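Local coordinates for OsmC family peroxiredoxin (Aquifex aeolicus, PDB 2E8E), which probably reduces peroxides, organic hydroperoxides among them, through a pair of redox-active cysteine thiols, at the interface of chains A and B. Sequence-based numbering; all coordinates share one arbitrary frame. Chains: chain A/B, Hypothetical protein Aq_1549.

The three contacts illustrate how an intertwined dimer is built from different kinds of adhesion around one two-fold axis. Contact 1 and contact 2 lie about 21 Å apart between the centres of their C-alpha atoms, and both use strand 3-12 of one chain and helix 34-56 of the other: A:Lys4 with B:Glu36 in contact 1, B:Lys4 with A:Glu36 in contact 2. Contact 3, about 20 Å from contact 1 and 15 Å from contact 2 by the same measure, brings helix 111-116 against its own copy. A carboxylate held by a loop, a shared sheet and apolar helix ends thus act together, consistent with the typical OsmC homodimer.

Contact 1: the interface of chains A and B. Residues chain A 4, 6, 20-22; chain B 32, 36, 40.
The carboxylate of B:Glu36 is the flat group of this contact, and A:Ser21 receives it along the edge that carries both oxygens. The hydroxyl OG of A:Ser21 donates to OE2 of B:Glu36 at 2.6 Å, on the syn lone pair, while the backbone N of A:Ser21 meets OE1 at 2.9 Å, also on the syn side but tilted 24° from the carboxylate plane. CB of A:Thr20 lies to the same side, off the plane and beside OE1 of B:Glu36 at 3.3 Å. Over the opposite face stands water 1, 2.7 Å from OE2 of B:Glu36, and it bridges to the ammonium NZ of A:Lys4. The chain of B:Glu36 is extended beyond CG (chi2 -177°), which carries the carboxylate out from its helix to the loop of the partner. Apolar packing flanks this grip: CD1 of A:Ile22 presses tightly on CD2 of B:Leu32 at 3.2 Å, the side chains crossing at about a right angle, and the methyl CG2 of A:Thr20 rests 3.7 Å from CG2 of B:Val40. In the fold, B:Glu36 lies in the first turn of helix 34-56, facing strand 3-12 of chain A and the loop between its strands 15-19 and 24-28.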
loop_
_atom_site.group_PDB
_atom_site.type_symbol
_atom_site.label_atom_id
_atom_site.label_comp_id
_atom_site.label_asym_id
_atom_site.label_seq_id
_atom_site.Cartn_x
_atom_site.Cartn_y
_atom_site.Cartn_z
ATOM N N LYS A 4 0.390 -9.826 10.113
ATOM C CA LYS A 4 -0.521 -9.621 8.992
ATOM C C LYS A 4 0.023 -10.497 7.873
ATOM O O LYS A 4 1.239 -10.581 7.683
ATOM C CB LYS A 4 -0.513 -8.166 8.510
ATOM C CG LYS A 4 -1.045 -7.132 9.490
ATOM C CD LYS A 4 -2.527 -7.308 9.762
ATOM C CE LYS A 4 -3.089 -6.071 10.449
ATOM N NZ LYS A 4 -4.442 -6.303 11.014
ATOM N N VAL A 6 -0.766 -11.833 3.640
ATOM C CA VAL A 6 -1.532 -11.725 2.411
ATOM C C VAL A 6 -0.899 -12.700 1.434
ATOM O O VAL A 6 0.274 -13.043 1.568
ATOM C CB VAL A 6 -1.521 -10.293 1.819
ATOM C CG1 VAL A 6 -2.189 -9.321 2.798
ATOM C CG2 VAL A 6 -0.106 -9.863 1.498
ATOM N N THR A 20 -6.761 -11.051 1.071
ATOM C CA THR A 20 -6.628 -10.342 2.339
ATOM C C THR A 20 -7.744 -10.833 3.260
ATOM O O THR A 20 -8.537 -11.695 2.874
ATOM C CB THR A 20 -6.782 -8.821 2.154
ATOM O OG1 THR A 20 -8.160 -8.505 1.920
ATOM C CG2 THR A 20 -5.954 -8.346 0.958
ATOM N N SER A 21 -7.812 -10.284 4.470
ATOM C CA SER A 21 -8.833 -10.690 5.435
ATOM C C SER A 21 -10.284 -10.440 5.025
ATOM O O SER A 21 -11.173 -11.184 5.433
ATOM C CB SER A 21 -8.573 -10.022 6.790
ATOM O OG SER A 21 -7.394 -10.530 7.382
ATOM N N ILE A 22 -10.541 -9.410 4.227
ATOM C CA ILE A 22 -11.920 -9.133 3.831
ATOM C C ILE A 22 -12.280 -9.648 2.445
ATOM O O ILE A 22 -13.448 -9.639 2.054
ATOM C CB ILE A 22 -12.236 -7.617 3.912
ATOM C CG1 ILE A 22 -11.514 -6.853 2.800
ATOM C CG2 ILE A 22 -11.828 -7.084 5.271
ATOM C CD1 ILE A 22 -12.225 -6.895 1.453
ATOM N N LEU B 32 -11.060 -3.179 3.411
ATOM C CA LEU B 32 -9.730 -3.776 3.319
ATOM C C LEU B 32 -8.829 -3.130 4.372
ATOM O O LEU B 32 -8.803 -1.909 4.502
ATOM C CB LEU B 32 -9.151 -3.542 1.922
ATOM C CG LEU B 32 -9.864 -4.245 0.762
ATOM C CD1 LEU B 32 -9.639 -3.475 -0.530
ATOM C CD2 LEU B 32 -9.347 -5.676 0.646
ATOM N N GLU B 36 -2.703 -4.431 5.528
ATOM C CA GLU B 36 -2.699 -5.603 4.659
ATOM C C GLU B 36 -2.564 -5.081 3.229
ATOM O O GLU B 36 -1.888 -5.693 2.396
ATOM C CB GLU B 36 -3.987 -6.425 4.808
ATOM C CG GLU B 36 -4.007 -7.285 6.061
ATOM C CD GLU B 36 -5.248 -8.152 6.177
ATOM O OE1 GLU B 36 -6.106 -8.117 5.267
ATOM O OE2 GLU B 36 -5.363 -8.871 7.191
ATOM N N VAL B 40 -0.092 -5.906 0.033
ATOM C CA VAL B 40 -0.567 -6.192 -1.317
ATOM C C VAL B 40 0.157 -5.286 -2.316
ATOM O O VAL B 40 0.545 -5.731 -3.400
ATOM C CB VAL B 40 -2.104 -5.983 -1.448
ATOM C CG1 VAL B 40 -2.522 -6.049 -2.915
ATOM C CG2 VAL B 40 -2.841 -7.049 -0.653
HETATM O O HOH W 1 -6.170 -7.256 9.159
#

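Contact 2: the interface of chains A and B. Residues chain A 33, 36, 39, 68-70, 72, 80; chain B 2-5.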
loop_
_atom_site.group_PDB
_atom_site.type_symbol
_atom_site.label_atom_id
_atom_site.label_comp_id
_atom_site.label_asym_id
_atom_site.label_seq_id
_atom_site.Cartn_x
_atom_site.Cartn_y
_atom_site.Cartn_z
ATOM N N ASN A 33 -3.444 -0.381 -9.767
ATOM C CA ASN A 33 -2.032 -0.031 -9.878
ATOM C C ASN A 33 -1.370 -0.111 -8.501
ATOM O O ASN A 33 -1.840 0.505 -7.552
ATOM C CB ASN A 33 -1.891 1.376 -10.460
ATOM C CG ASN A 33 -0.457 1.827 -10.527
ATOM O OD1 ASN A 33 0.031 2.527 -9.635
ATOM N ND2 ASN A 33 0.246 1.405 -11.577
ATOM N N GLU A 36 -0.582 3.199 -6.850
ATOM C CA GLU A 36 -1.792 3.919 -6.466
ATOM C C GLU A 36 -2.303 3.256 -5.188
ATOM O O GLU A 36 -2.808 3.932 -4.286
ATOM C CB GLU A 36 -2.862 3.857 -7.565
ATOM C CG GLU A 36 -2.594 4.809 -8.717
ATOM C CD GLU A 36 -3.686 4.802 -9.773
ATOM O OE1 GLU A 36 -4.688 4.069 -9.612
ATOM O OE2 GLU A 36 -3.535 5.534 -10.772
ATOM N N LEU A 39 -0.761 4.638 -2.117
ATOM C CA LEU A 39 -1.380 5.888 -1.681
ATOM C C LEU A 39 -2.698 5.584 -0.968
ATOM O O LEU A 39 -3.054 6.247 0.009
ATOM C CB LEU A 39 -1.622 6.826 -2.868
ATOM C CG LEU A 39 -0.370 7.393 -3.546
ATOM C CD1 LEU A 39 -0.795 8.278 -4.705
ATOM C CD2 LEU A 39 0.460 8.204 -2.547
ATOM N N LEU A 68 -4.628 12.406 -2.155
ATOM C CA LEU A 68 -3.201 12.137 -2.163
ATOM C C LEU A 68 -2.635 12.246 -3.566
ATOM O O LEU A 68 -3.214 11.740 -4.524
ATOM C CB LEU A 68 -2.906 10.746 -1.601
ATOM C CG LEU A 68 -3.320 10.516 -0.146
ATOM C CD1 LEU A 68 -4.700 9.860 -0.099
ATOM C CD2 LEU A 68 -2.289 9.637 0.538
ATOM N N LYS A 69 -1.498 12.920 -3.679
ATOM C CA LYS A 69 -0.836 13.083 -4.961
ATOM C C LYS A 69 0.631 12.743 -4.784
ATOM O O LYS A 69 1.316 13.327 -3.941
ATOM C CB LYS A 69 -0.965 14.520 -5.469
ATOM C CG LYS A 69 -0.181 14.777 -6.747
ATOM C CD LYS A 69 -0.341 16.206 -7.244
ATOM C CE LYS A 69 -1.792 16.528 -7.550
ATOM N NZ LYS A 69 -1.952 17.887 -8.144
ATOM N N GLY A 70 1.116 11.796 -5.578
ATOM C CA GLY A 70 2.508 11.411 -5.471
ATOM C C GLY A 70 3.256 11.676 -6.760
ATOM O O GLY A 70 2.739 11.409 -7.842
ATOM N N ARG A 72 6.664 10.771 -8.811
ATOM C CA ARG A 72 7.721 9.768 -8.864
ATOM C C ARG A 72 9.026 10.180 -9.525
ATOM O O ARG A 72 9.042 10.984 -10.458
ATOM C CB ARG A 72 7.204 8.519 -9.582
ATOM C CG ARG A 72 5.893 7.993 -9.034
ATOM C CD ARG A 72 5.379 6.836 -9.866
ATOM N NE ARG A 72 6.238 5.662 -9.779
ATOM C CZ ARG A 72 5.954 4.497 -10.348
ATOM N NH1 ARG A 72 4.837 4.362 -11.052
ATOM N NH2 ARG A 72 6.758 3.460 -10.182
ATOM N N TYR A 80 8.175 7.567 -4.851
ATOM C CA TYR A 80 7.574 8.893 -4.783
ATOM C C TYR A 80 8.592 9.820 -4.125
ATOM O O TYR A 80 8.983 9.597 -2.980
ATOM C CB TYR A 80 6.311 8.884 -3.918
ATOM C CG TYR A 80 5.122 8.190 -4.532
ATOM C CD1 TYR A 80 4.634 8.570 -5.781
ATOM C CD2 TYR A 80 4.461 7.174 -3.843
ATOM C CE1 TYR A 80 3.510 7.959 -6.328
ATOM C CE2 TYR A 80 3.340 6.553 -4.379
ATOM C CZ TYR A 80 2.869 6.952 -5.620
ATOM O OH TYR A 80 1.751 6.350 -6.139
ATOM N N GLU B 2 6.384 11.020 -13.063
ATOM C CA GLU B 2 4.998 10.587 -13.174
ATOM C C GLU B 2 4.220 10.961 -11.926
ATOM O O GLU B 2 4.732 10.884 -10.807
ATOM C CB GLU B 2 4.894 9.075 -13.397
ATOM C CG GLU B 2 3.452 8.578 -13.344
ATOM C CD GLU B 2 3.314 7.087 -13.588
ATOM O OE1 GLU B 2 4.193 6.326 -13.137
ATOM O OE2 GLU B 2 2.312 6.679 -14.215
ATOM N N VAL B 3 2.975 11.368 -12.132
ATOM C CA VAL B 3 2.104 11.754 -11.040
ATOM C C VAL B 3 0.991 10.730 -10.869
ATOM O O VAL B 3 0.333 10.347 -11.841
ATOM C CB VAL B 3 1.462 13.134 -11.308
ATOM C CG1 VAL B 3 0.520 13.503 -10.170
ATOM C CG2 VAL B 3 2.543 14.186 -11.472
ATOM N N LYS B 4 0.801 10.273 -9.634
ATOM C CA LYS B 4 -0.261 9.327 -9.307
ATOM C C LYS B 4 -1.166 10.068 -8.333
ATOM O O LYS B 4 -0.681 10.791 -7.459
ATOM C CB LYS B 4 0.283 8.079 -8.603
ATOM C CG LYS B 4 1.198 7.190 -9.428
ATOM C CD LYS B 4 0.472 6.537 -10.589
ATOM C CE LYS B 4 1.308 5.403 -11.166
ATOM N NZ LYS B 4 0.800 4.937 -12.480
ATOM N N GLU B 5 -2.473 9.888 -8.481
ATOM C CA GLU B 5 -3.434 10.536 -7.605
ATOM C C GLU B 5 -4.556 9.591 -7.203
ATOM O O GLU B 5 -5.018 8.777 -7.997
ATOM C CB GLU B 5 -4.047 11.765 -8.290
ATOM C CG GLU B 5 -3.141 12.980 -8.357
ATOM C CD GLU B 5 -3.782 14.139 -9.102
ATOM O OE1 GLU B 5 -4.995 14.369 -8.915
ATOM O OE2 GLU B 5 -3.071 14.826 -9.866
HETATM O O HOH W 2 -3.074 8.169 -10.811
HETATM O O HOH W 3 -1.820 4.260 -12.375
#
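An antiparallel sheet runs across the dimer here: strand 3-12 of chain B pairs with strand 63-72 of chain A, A:Gly70 opposite B:Lys4 and A:Lys69 opposite B:Glu5. The N of A:Gly70 donates to O of B:Lys4 at 2.8 Å, and the N of B:Lys4 returns a bond to O of A:Gly70. A:Arg72 N extends the ladder to O of B:Glu2. From this backbone the side chain of B:Lys4 bends at chi2 (-66°) and threads between neighbours of chain A. Its CB lies 3.3 Å from OH of A:Tyr80, CG meets the ring of A:Tyr80 at the edge and in its plane, and CE approaches OD1 of A:Asn33 tip to tip at 3.5 Å. Its ammonium NZ bonds OE2 of B:Glu2 within its own chain, from above the carboxylate plane. An alanine here would probably open a gap beside A:Tyr80 and leave the carboxylate of B:Glu2 without this charged mate. The other oxygen, OE1 of B:Glu2, forms a salt bridge with NH1 of A:Arg72 at 2.9 Å; the guanidinium and carboxylate planes are 11° apart, but the N-H points elsewhere, so the pair is a charge contact and not a hydrogen bond. Water 2 joins the N of B:Glu5 to OE2 of A:Glu36. At the far end, A:Lys69 and B:Glu5 run side by side, their salt bridge being a loose 3.7 Å from NZ of A:Lys69 to OE2 of B:Glu5.

Contact 3: the interface of chains A and B. Residues chain A 114-116, 118-120; chain B 114-116, 118-119.
A:Val116 and B:Val116 meet across the two-fold axis of this OsmC-family dimer, where the ends of the two short helices 111-116 come together. The apolar contacts centre on this pair: the two CG1 methyls of A:Val116 and B:Val116 touch at 3.4 Å, tighter than usual for carbon. Each CG1 stands anti to its own carbonyl carbon (chi1 -57°), which turns it toward the axis. Beside this pair, CB of B:Met115 lies 4.0 Å from CG1 of A:Val116. The thioether chain of B:Met115 is bent at chi3 (76°), which brings its terminal methyl CE to CB of A:Val116 and, at 3.9 Å, to CB of A:Thr120. On the other side of the axis, CE of A:Met115 likewise packs on CB of B:Val116.

Polar contacts are sparse. The backbone carbonyl oxygens of A:Met115 and B:Met115 approach to 3.3 Å, a pair that can only accept. Each oxygen also takes a weak hydrogen bond from a hydroxyl of the opposite 3-10 helix 117-119: OG of A:Ser119 reaches O of B:Met115 at 3.3 Å, and B:Ser119 makes the symmetry-related weak bond to O of A:Met115.

A third kind is plain van der Waals contact: the ring carbon CG of A:Pro118 lies 3.7 Å from the hydroxyl OG of B:Ser119. Helix 111-116 directly follows A:Cys110, which can form a disulfide with A:Cys45 that is absent from this reduced form.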
loop_
_atom_site.group_PDB
_atom_site.type_symbol
_atom_site.label_atom_id
_atom_site.label_comp_id
_atom_site.label_asym_id
_atom_site.label_seq_id
_atom_site.Cartn_x
_atom_site.Cartn_y
_atom_site.Cartn_z
ATOM N N ALA A 114 4.381 6.029 8.458
ATOM C CA ALA A 114 5.638 6.004 9.198
ATOM C C ALA A 114 6.710 5.207 8.461
ATOM O O ALA A 114 7.898 5.513 8.560
ATOM C CB ALA A 114 5.419 5.403 10.580
ATOM N N MET A 115 6.285 4.193 7.720
ATOM C CA MET A 115 7.225 3.349 6.991
ATOM C C MET A 115 7.832 3.970 5.737
ATOM O O MET A 115 8.947 3.619 5.353
ATOM C CB MET A 115 6.567 2.013 6.635
ATOM C CG MET A 115 6.337 1.113 7.847
ATOM S SD MET A 115 5.828 -0.566 7.425
ATOM C CE MET A 115 7.348 -1.238 6.899
ATOM N N VAL A 116 7.122 4.893 5.097
ATOM C CA VAL A 116 7.660 5.502 3.883
ATOM C C VAL A 116 8.182 6.914 4.097
ATOM O O VAL A 116 8.892 7.454 3.250
ATOM C CB VAL A 116 6.607 5.525 2.749
ATOM C CG1 VAL A 116 6.120 4.112 2.471
ATOM C CG2 VAL A 116 5.448 6.436 3.117
ATOM N N PRO A 118 10.643 8.237 5.782
ATOM C CA PRO A 118 12.094 8.433 5.631
ATOM C C PRO A 118 12.641 8.363 4.202
ATOM O O PRO A 118 13.854 8.499 3.986
ATOM C CB PRO A 118 12.686 7.321 6.496
ATOM C CG PRO A 118 11.606 7.052 7.509
ATOM C CD PRO A 118 10.373 7.078 6.650
ATOM N N SER A 119 11.764 8.134 3.231
ATOM C CA SER A 119 12.207 8.035 1.849
ATOM C C SER A 119 11.548 9.045 0.921
ATOM O O SER A 119 11.808 9.026 -0.276
ATOM C CB SER A 119 11.949 6.623 1.308
ATOM O OG SER A 119 12.737 5.651 1.980
ATOM N N THR A 120 10.717 9.930 1.465
ATOM C CA THR A 120 10.021 10.911 0.629
ATOM C C THR A 120 9.754 12.253 1.318
ATOM O O THR A 120 9.846 12.365 2.544
ATOM C CB THR A 120 8.669 10.333 0.148
ATOM O OG1 THR A 120 8.123 11.164 -0.880
ATOM C CG2 THR A 120 7.679 10.265 1.304
ATOM N N ALA B 114 11.044 -0.244 -2.249
ATOM C CA ALA B 114 12.160 0.670 -2.034
ATOM C C ALA B 114 11.819 1.742 -1.003
ATOM O O ALA B 114 12.692 2.209 -0.271
ATOM C CB ALA B 114 12.550 1.336 -3.347
ATOM N N MET B 115 10.549 2.120 -0.944
ATOM C CA MET B 115 10.116 3.154 -0.010
ATOM C C MET B 115 10.024 2.726 1.450
ATOM O O MET B 115 10.182 3.554 2.347
ATOM C CB MET B 115 8.775 3.741 -0.460
ATOM C CG MET B 115 8.882 4.595 -1.720
ATOM S SD MET B 115 7.382 5.521 -2.108
ATOM C CE MET B 115 7.484 6.800 -0.929
ATOM N N VAL B 116 9.780 1.446 1.706
ATOM C CA VAL B 116 9.668 0.996 3.091
ATOM C C VAL B 116 10.893 0.240 3.581
ATOM O O VAL B 116 11.061 0.029 4.781
ATOM C CB VAL B 116 8.416 0.109 3.299
ATOM C CG1 VAL B 116 7.171 0.872 2.879
ATOM C CG2 VAL B 116 8.548 -1.187 2.517
ATOM N N PRO B 118 14.013 1.010 4.143
ATOM C CA PRO B 118 14.809 1.657 5.198
ATOM C C PRO B 118 14.179 1.696 6.594
ATOM O O PRO B 118 14.773 2.237 7.537
ATOM C CB PRO B 118 15.021 3.069 4.656
ATOM C CG PRO B 118 14.914 2.894 3.165
ATOM C CD PRO B 118 13.738 1.964 3.055
ATOM N N SER B 119 12.978 1.145 6.728
ATOM C CA SER B 119 12.303 1.157 8.017
ATOM C C SER B 119 11.959 -0.230 8.541
ATOM O O SER B 119 11.347 -0.342 9.597
ATOM C CB SER B 119 11.018 1.990 7.937
ATOM O OG SER B 119 11.295 3.362 7.693
#